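Local coordinates for protein BB0689 (PDB 4D53) that is an outer surface lipoprotein of the Lyme disease spirochaete, built on a CAP domain, whose biochemical role remains uncertain, at residues 38-43 / 69-74; 81-86 / 93-98; 116-119 / 123-126. All blocks are in the same frame, centred on the assembly; numbering follows the deposited sequence.

Contact 1 of 3, residues 38-43 / 69-74; sequences LEKVAK and HKYDQS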
loop_
_atom_site.group_PDB
_atom_site.type_symbol
_atom_site.label_atom_id
_atom_site.label_comp_id
_atom_site.label_asym_id
_atom_site.label_seq_id
_atom_site.Cartn_x
_atom_site.Cartn_y
_atom_site.Cartn_z
ATOM N N LEU A 38 -1.024 -7.664 6.070
ATOM C CA LEU A 38 -0.512 -6.583 5.183
ATOM C C LEU A 38 -1.235 -5.294 5.519
ATOM O O LEU A 38 -0.601 -4.238 5.537
ATOM C CB LEU A 38 -0.650 -6.910 3.698
ATOM C CG LEU A 38 0.222 -8.065 3.214
ATOM C CD1 LEU A 38 0.058 -8.235 1.700
ATOM C CD2 LEU A 38 1.687 -7.894 3.546
ATOM N N GLU A 39 -2.537 -5.332 5.773
ATOM C CA GLU A 39 -3.251 -4.116 6.126
ATOM C C GLU A 39 -2.702 -3.477 7.431
ATOM O O GLU A 39 -2.574 -2.259 7.531
ATOM C CB GLU A 39 -4.753 -4.343 6.282
ATOM C CG GLU A 39 -5.476 -4.441 4.937
ATOM C CD GLU A 39 -6.962 -4.326 5.054
ATOM O OE1 GLU A 39 -7.476 -4.846 6.048
ATOM O OE2 GLU A 39 -7.659 -3.813 4.166
ATOM N N LYS A 40 -2.353 -4.330 8.394
ATOM C CA LYS A 40 -1.836 -3.836 9.695
ATOM C C LYS A 40 -0.437 -3.213 9.503
ATOM O O LYS A 40 -0.182 -2.123 10.008
ATOM C CB LYS A 40 -1.757 -4.974 10.713
ATOM C CG LYS A 40 -1.283 -4.551 12.116
ATOM C CD LYS A 40 -0.644 -5.634 12.979
ATOM C CE LYS A 40 -1.487 -6.889 13.063
ATOM N NZ LYS A 40 -0.670 -8.009 13.645
ATOM N N VAL A 41 0.421 -3.862 8.751
ATOM C CA VAL A 41 1.782 -3.352 8.486
ATOM C C VAL A 41 1.691 -2.010 7.725
ATOM O O VAL A 41 2.416 -1.087 8.060
ATOM C CB VAL A 41 2.625 -4.395 7.728
ATOM C CG1 VAL A 41 4.010 -3.889 7.372
ATOM C CG2 VAL A 41 2.774 -5.677 8.584
ATOM N N ALA A 42 0.817 -1.927 6.714
ATOM C CA ALA A 42 0.663 -0.703 5.917
ATOM C C ALA A 42 0.181 0.437 6.769
ATOM O O ALA A 42 0.657 1.565 6.617
ATOM C CB ALA A 42 -0.285 -0.951 4.739
ATOM N N LYS A 43 -0.787 0.206 7.673
ATOM C CA LYS A 43 -1.263 1.224 8.531
ATOM C C LYS A 43 -0.206 1.760 9.514
ATOM O O LYS A 43 -0.039 2.967 9.654
ATOM C CB LYS A 43 -2.530 0.774 9.317
ATOM C CG LYS A 43 -3.097 1.848 10.234
ATOM C CD LYS A 43 -4.368 1.343 10.985
ATOM C CE LYS A 43 -5.047 2.448 11.773
ATOM N NZ LYS A 43 -6.253 1.935 12.455
ATOM N N HIS A 69 7.820 -8.991 8.150
ATOM C CA HIS A 69 8.338 -10.113 8.981
ATOM C C HIS A 69 8.249 -9.875 10.462
ATOM O O HIS A 69 8.326 -10.804 11.236
ATOM C CB HIS A 69 9.745 -10.473 8.647
ATOM C CG HIS A 69 9.861 -11.285 7.425
ATOM N ND1 HIS A 69 11.073 -11.592 6.851
ATOM C CD2 HIS A 69 8.912 -11.809 6.620
ATOM C CE1 HIS A 69 10.866 -12.302 5.758
ATOM N NE2 HIS A 69 9.562 -12.437 5.592
ATOM N N LYS A 70 8.022 -8.653 10.877
ATOM C CA LYS A 70 7.766 -8.410 12.285
ATOM C C LYS A 70 6.492 -9.072 12.773
ATOM O O LYS A 70 6.381 -9.397 13.938
ATOM C CB LYS A 70 7.709 -6.902 12.551
ATOM C CG LYS A 70 6.944 -6.476 13.782
ATOM C CD LYS A 70 7.183 -4.995 14.088
ATOM C CE LYS A 70 6.490 -4.544 15.371
ATOM N NZ LYS A 70 6.612 -3.060 15.504
ATOM N N TYR A 71 5.512 -9.242 11.892
ATOM C CA TYR A 71 4.301 -9.912 12.236
ATOM C C TYR A 71 4.161 -11.253 11.608
ATOM O O TYR A 71 3.389 -12.053 12.139
ATOM C CB TYR A 71 3.124 -9.094 11.816
ATOM C CG TYR A 71 3.066 -7.840 12.582
ATOM C CD1 TYR A 71 2.802 -7.869 13.955
ATOM C CD2 TYR A 71 3.328 -6.614 11.982
ATOM C CE1 TYR A 71 2.767 -6.714 14.696
ATOM C CE2 TYR A 71 3.257 -5.438 12.714
ATOM C CZ TYR A 71 2.980 -5.497 14.074
ATOM O OH TYR A 71 2.962 -4.367 14.852
ATOM N N ASP A 72 4.833 -11.520 10.485
ATOM C CA ASP A 72 4.600 -12.783 9.804
ATOM C C ASP A 72 5.703 -13.127 8.880
ATOM O O ASP A 72 5.866 -12.587 7.796
ATOM C CB ASP A 72 3.219 -12.781 9.112
ATOM C CG ASP A 72 2.858 -14.135 8.509
ATOM O OD1 ASP A 72 3.761 -14.994 8.320
ATOM O OD2 ASP A 72 1.684 -14.295 8.128
ATOM N N GLN A 73 6.483 -14.109 9.295
ATOM C CA GLN A 73 7.746 -14.385 8.658
ATOM C C GLN A 73 7.540 -15.266 7.454
ATOM O O GLN A 73 8.452 -15.439 6.678
ATOM C CB GLN A 73 8.648 -15.074 9.667
ATOM C CG GLN A 73 9.956 -14.384 9.923
ATOM C CD GLN A 73 10.634 -15.063 11.076
ATOM O OE1 GLN A 73 10.313 -14.798 12.226
ATOM N NE2 GLN A 73 11.526 -16.003 10.775
ATOM N N SER A 74 6.321 -15.773 7.271
ATOM C CA SER A 74 6.044 -16.668 6.148
ATOM C C SER A 74 6.022 -15.993 4.762
ATOM O O SER A 74 6.176 -16.667 3.747
ATOM C CB SER A 74 4.757 -17.463 6.376
ATOM O OG SER A 74 3.614 -16.628 6.511
#
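The phenol ring of Y71 is held between two lysine chains, with K40 over one face, K70 over the other and a methyl of V41 at its edge. On the first face, K40 CD sits above the middle of the ring, 3.8 Å from the Y71 centroid, in a CH-pi contact. The ammonium group lies farther off the ring normal, with K40 NZ 4.0 Å from the Y71 centroid and still over the face, which makes a cation-pi pair. K40 leaves the helix with CG anti to its backbone nitrogen (chi1 -178°), and a bend at chi3 (-51°) takes NZ across the ring toward the CD1 side, where it comes within 3.5 Å of Y71 CD1. Lysine suits this place because its long aliphatic part can lie on an aromatic surface while its charge stays near solvent. On the opposite face, K70 CG stands 3.9 Å above the Y71 ring plane. V41, the buried member, brings its CG2 to within 3.6 Å of Y71 CD2, close to the plane of the ring. Its short branched chain suits a buried place where one methyl can face the ring and the rest the interior, toward L130 of strand 125-134 and I68 of helix 64-69. Beyond the ring, D72 OD1 accepts a bond from S74 N at 2.9 Å, an Asx turn that shapes the loop. The contact lays the loop between helix 64-69 and strand 75-84 against helix 36-52. The Y71 hydroxyl bonds to E44, one turn beyond K40, while D72 OD2 pairs with R134 of strand 125-134.

Contact 2 of 3, residues 81-86 / 93-98; sequences ILASGI and NAWLNS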
loop_
_atom_site.group_PDB
_atom_site.type_symbol
_atom_site.label_atom_id
_atom_site.label_comp_id
_atom_site.label_asym_id
_atom_site.label_seq_id
_atom_site.Cartn_x
_atom_site.Cartn_y
_atom_site.Cartn_z
ATOM N N ILE A 81 4.201 0.095 -2.524
ATOM C CA ILE A 81 4.060 1.355 -3.210
ATOM C C ILE A 81 3.516 2.424 -2.251
ATOM O O ILE A 81 2.618 2.109 -1.453
ATOM C CB ILE A 81 3.183 1.263 -4.494
ATOM C CG1 ILE A 81 1.814 0.711 -4.201
ATOM C CG2 ILE A 81 3.843 0.294 -5.570
ATOM C CD1 ILE A 81 0.789 0.596 -5.341
ATOM N N LEU A 82 3.999 3.664 -2.421
ATOM C CA LEU A 82 3.598 4.788 -1.656
ATOM C C LEU A 82 3.071 5.859 -2.500
ATOM O O LEU A 82 3.474 5.988 -3.674
ATOM C CB LEU A 82 4.829 5.290 -0.856
ATOM C CG LEU A 82 5.645 4.240 -0.121
ATOM C CD1 LEU A 82 6.921 4.811 0.436
ATOM C CD2 LEU A 82 4.827 3.656 1.061
ATOM N N ALA A 83 2.266 6.744 -1.935
ATOM C CA ALA A 83 1.832 7.974 -2.541
ATOM C C ALA A 83 1.520 9.010 -1.480
ATOM O O ALA A 83 1.106 8.657 -0.390
ATOM C CB ALA A 83 0.633 7.814 -3.451
ATOM N N SER A 84 1.742 10.256 -1.807
ATOM C CA SER A 84 1.372 11.353 -0.917
ATOM C C SER A 84 0.865 12.558 -1.639
ATOM O O SER A 84 1.365 12.957 -2.702
ATOM C CB SER A 84 2.618 11.738 -0.133
ATOM O OG SER A 84 2.408 12.773 0.734
ATOM N N GLY A 85 -0.144 13.196 -1.047
ATOM C CA GLY A 85 -0.741 14.347 -1.605
ATOM C C GLY A 85 -1.490 14.123 -2.910
ATOM O O GLY A 85 -1.607 15.045 -3.723
ATOM N N ILE A 86 -1.950 12.898 -3.176
ATOM C CA ILE A 86 -2.654 12.584 -4.425
ATOM C C ILE A 86 -4.093 12.123 -4.093
ATOM O O ILE A 86 -4.242 11.222 -3.296
ATOM C CB ILE A 86 -1.841 11.556 -5.314
ATOM C CG1 ILE A 86 -0.435 12.087 -5.641
ATOM C CG2 ILE A 86 -2.574 11.288 -6.614
ATOM C CD1 ILE A 86 0.495 11.103 -6.244
ATOM N N ASN A 93 -3.589 6.100 -11.559
ATOM C CA ASN A 93 -2.909 6.631 -12.722
ATOM C C ASN A 93 -1.575 7.245 -12.400
ATOM O O ASN A 93 -0.628 7.091 -13.204
ATOM C CB ASN A 93 -3.783 7.597 -13.506
ATOM C CG ASN A 93 -4.839 6.854 -14.335
ATOM O OD1 ASN A 93 -4.635 5.723 -14.735
ATOM N ND2 ASN A 93 -5.924 7.498 -14.612
ATOM N N ALA A 94 -1.457 7.879 -11.218
ATOM C CA ALA A 94 -0.153 8.387 -10.849
ATOM C C ALA A 94 0.911 7.246 -10.679
ATOM O O ALA A 94 2.118 7.356 -11.106
ATOM C CB ALA A 94 -0.281 9.220 -9.576
ATOM N N TRP A 95 0.491 6.096 -10.118
ATOM C CA TRP A 95 1.377 4.979 -10.028
ATOM C C TRP A 95 1.661 4.323 -11.429
ATOM O O TRP A 95 2.787 3.942 -11.699
ATOM C CB TRP A 95 0.757 3.854 -9.080
ATOM C CG TRP A 95 0.873 4.198 -7.630
ATOM C CD1 TRP A 95 1.916 4.773 -7.021
ATOM C CD2 TRP A 95 -0.045 3.844 -6.595
ATOM N NE1 TRP A 95 1.703 4.834 -5.664
ATOM C CE2 TRP A 95 0.468 4.355 -5.392
ATOM C CE3 TRP A 95 -1.317 3.254 -6.604
ATOM C CZ2 TRP A 95 -0.148 4.135 -4.169
ATOM C CZ3 TRP A 95 -1.988 3.106 -5.391
ATOM C CH2 TRP A 95 -1.393 3.511 -4.211
ATOM N N LEU A 96 0.663 4.269 -12.298
ATOM C CA LEU A 96 0.898 3.759 -13.646
ATOM C C LEU A 96 1.964 4.573 -14.427
ATOM O O LEU A 96 2.680 3.990 -15.234
ATOM C CB LEU A 96 -0.377 3.614 -14.455
ATOM C CG LEU A 96 -1.359 2.524 -14.033
ATOM C CD1 LEU A 96 -2.635 2.711 -14.818
ATOM C CD2 LEU A 96 -0.777 1.152 -14.248
ATOM N N ASN A 97 2.085 5.868 -14.146
ATOM C CA ASN A 97 3.058 6.752 -14.798
ATOM C C ASN A 97 4.493 6.551 -14.309
ATOM O O ASN A 97 5.402 7.130 -14.882
ATOM C CB ASN A 97 2.506 8.211 -14.638
ATOM C CG ASN A 97 3.426 9.298 -15.192
ATOM O OD1 ASN A 97 3.823 9.255 -16.369
ATOM N ND2 ASN A 97 3.846 10.261 -14.281
ATOM N N SER A 98 4.683 5.747 -13.250
ATOM C CA SER A 98 6.010 5.421 -12.732
ATOM C C SER A 98 6.320 4.004 -13.117
ATOM O O SER A 98 5.628 3.074 -12.644
ATOM C CB SER A 98 6.037 5.567 -11.201
ATOM O OG SER A 98 7.318 5.210 -10.722
#
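I81, L82 and A83 run as an extended strand past W95 on helix 91-96, with A83 and W95 the closest pair there at 8.1 Å between their CA atoms. The strand alternation turns the CB atoms of I81 and A83 toward the helix and that of L82 away from it. The indole of W95 fills the gap between the two elements. I81 CD1 stands squarely over its six-membered ring, 3.5 Å from the centroid of that W95 ring and almost on the normal, a CH-pi contact in which one methyl touches the whole benzo part. The chi1 of I81 (56°) tucks CG1 over its own backbone, flanked by both N and C, and from there the extended chain carries CD1 onto the indole. A83 approaches obliquely, its CB 3.8 Å from W95 CZ2, and its small size leaves room for the broad ring. Farther along, past the turn at G85, I86 CD1 meets A94 CB at 3.9 Å, an ordinary aliphatic pairing in which alanine lets the helix come close. The polar anchor is W95 NE1, which donates to L82 O at 2.9 Å in a nearly straight bond (174°). The acceptor lies in the indole plane, whereas the N-H meets the L82 carbonyl from well above the plane of that peptide, 65° out of it. The indole also touches V129 of strand 125-134 and makes an edge-to-face ring contact with H101. Chemically, tryptophan answers two needs at once. Its single N-H is satisfied by a main-chain oxygen in a buried setting, and that bond, together with the methyl over the face, fixes the rotation of the ring against the sheet.

Contact 3 of 3, residues 116-119 / 123-126; sequences YRLK and NIDI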
loop_
_atom_site.group_PDB
_atom_site.type_symbol
_atom_site.label_atom_id
_atom_site.label_comp_id
_atom_site.label_asym_id
_atom_site.label_seq_id
_atom_site.Cartn_x
_atom_site.Cartn_y
_atom_site.Cartn_z
ATOM N N TYR A 116 -3.422 0.991 3.256
ATOM C CA TYR A 116 -4.000 1.963 4.208
ATOM C C TYR A 116 -3.819 3.359 3.634
ATOM O O TYR A 116 -2.775 3.650 2.981
ATOM C CB TYR A 116 -3.349 1.818 5.610
ATOM C CG TYR A 116 -3.967 2.776 6.650
ATOM C CD1 TYR A 116 -5.257 2.523 7.208
ATOM C CD2 TYR A 116 -3.350 3.968 6.990
ATOM C CE1 TYR A 116 -5.853 3.415 8.119
ATOM C CE2 TYR A 116 -3.938 4.841 7.914
ATOM C CZ TYR A 116 -5.194 4.561 8.449
ATOM O OH TYR A 116 -5.718 5.498 9.331
ATOM N N ARG A 117 -4.795 4.221 3.867
ATOM C CA ARG A 117 -4.736 5.621 3.570
ATOM C C ARG A 117 -4.769 6.404 4.885
ATOM O O ARG A 117 -5.744 6.363 5.628
ATOM C CB ARG A 117 -5.815 6.086 2.626
ATOM C CG ARG A 117 -5.675 7.534 2.174
ATOM C CD ARG A 117 -6.934 8.138 1.606
ATOM N NE ARG A 117 -6.695 9.375 0.862
ATOM C CZ ARG A 117 -7.598 10.019 0.094
ATOM N NH1 ARG A 117 -8.863 9.631 0.018
ATOM N NH2 ARG A 117 -7.275 11.105 -0.594
ATOM N N LEU A 118 -3.685 7.106 5.155
ATOM C CA LEU A 118 -3.622 8.117 6.269
ATOM C C LEU A 118 -4.055 9.464 5.808
ATOM O O LEU A 118 -3.536 10.046 4.840
ATOM C CB LEU A 118 -2.213 8.143 6.868
ATOM C CG LEU A 118 -2.044 9.280 7.884
ATOM C CD1 LEU A 118 -2.832 8.938 9.148
ATOM C CD2 LEU A 118 -0.577 9.376 8.181
ATOM N N LYS A 119 -5.172 9.971 6.384
ATOM C CA LYS A 119 -5.666 11.281 6.030
ATOM C C LYS A 119 -5.968 11.976 7.346
ATOM O O LYS A 119 -6.592 11.372 8.262
ATOM C CB LYS A 119 -6.838 11.089 5.144
ATOM C CG LYS A 119 -7.297 12.253 4.376
ATOM C CD LYS A 119 -8.438 11.844 3.475
ATOM C CE LYS A 119 -9.044 13.153 2.999
ATOM N NZ LYS A 119 -10.203 12.999 2.091
ATOM N N ASN A 123 -3.994 17.846 6.971
ATOM C CA ASN A 123 -3.706 17.756 5.546
ATOM C C ASN A 123 -2.613 16.772 5.173
ATOM O O ASN A 123 -2.057 16.921 4.145
ATOM C CB ASN A 123 -3.279 19.101 4.976
ATOM C CG ASN A 123 -4.400 20.088 4.938
ATOM O OD1 ASN A 123 -5.383 19.975 5.679
ATOM N ND2 ASN A 123 -4.267 21.070 4.064
ATOM N N ILE A 124 -2.302 15.810 6.011
ATOM C CA ILE A 124 -1.531 14.676 5.587
ATOM C C ILE A 124 -2.423 13.723 4.811
ATOM O O ILE A 124 -3.635 13.538 5.138
ATOM C CB ILE A 124 -0.876 14.026 6.773
ATOM C CG1 ILE A 124 0.110 15.013 7.367
ATOM C CG2 ILE A 124 -0.206 12.738 6.391
ATOM C CD1 ILE A 124 0.576 14.603 8.748
ATOM N N ASP A 125 -1.895 13.222 3.676
ATOM C CA ASP A 125 -2.637 12.276 2.812
ATOM C C ASP A 125 -1.673 11.284 2.214
ATOM O O ASP A 125 -1.010 11.610 1.160
ATOM C CB ASP A 125 -3.353 13.027 1.723
ATOM C CG ASP A 125 -4.265 12.136 0.849
ATOM O OD1 ASP A 125 -4.271 10.864 0.919
ATOM O OD2 ASP A 125 -5.032 12.703 0.014
ATOM N N ILE A 126 -1.610 10.088 2.789
ATOM C CA ILE A 126 -0.581 9.117 2.421
ATOM C C ILE A 126 -1.223 7.781 2.128
ATOM O O ILE A 126 -1.999 7.265 2.974
ATOM C CB ILE A 126 0.455 8.943 3.519
ATOM C CG1 ILE A 126 1.250 10.280 3.719
ATOM C CG2 ILE A 126 1.436 7.829 3.201
ATOM C CD1 ILE A 126 2.232 10.238 4.876
#
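R117 and D125 form the tight polar part of this contact, a side-on salt bridge with one nitrogen to each carboxylate oxygen. R117 NE reaches D125 OD1 at 2.8 Å, and R117 NH2 reaches D125 OD2 at 2.8 Å, on its syn side but tilted out of the carboxylate plane. The two planes are turned 42° apart, so OD1 is met from above the carboxylate plane although it lies nearly in that of the guanidinium. R117 gets there extended, its CG opposite the backbone nitrogen (chi1 -173°), and its NH1 has a second acidic partner in D12, so the buried guanidinium charge is probably balanced by two carboxylates. On the other face of the sheet, L118 and I126 pack toward A46 and L49 of helix 36-52, and the hydrocarbon side chains suit that interior; L118 CD2 also touches I124 CG2 at 3.8 Å. The looser side belongs to K119. Its CD lies over the R117 guanidinium, but its chain runs on away from the opposite strand, leaving K119 NZ 5.6 Å from D125 OD2, too far for a bond. L118 and I126 exchange both backbone bonds, L118 N to I126 O at 2.8 Å being one, as a hydrogen-bonded antiparallel pair of a beta hairpin.

From the N terminus the three contacts follow in series, with none nested and none crossing. Contact 1 closes the longest loop, 25 residues rich in helix, and ties helix 36-52 to the entry of strand 75-84. Contact 2 then closes a short connection from the end of that strand to helix 91-96, and contact 3 the hairpin of strands 112-119 and 125-134. K43 packs on Y116, linking contacts 1 and 3, while a probable backbone bond from G85 to D125 joins contacts 2 and 3. Contacts 1 and 2 do not touch: their helices pack on opposite faces of the sheet, consistent with the alpha-beta-alpha sandwich of CAP domains.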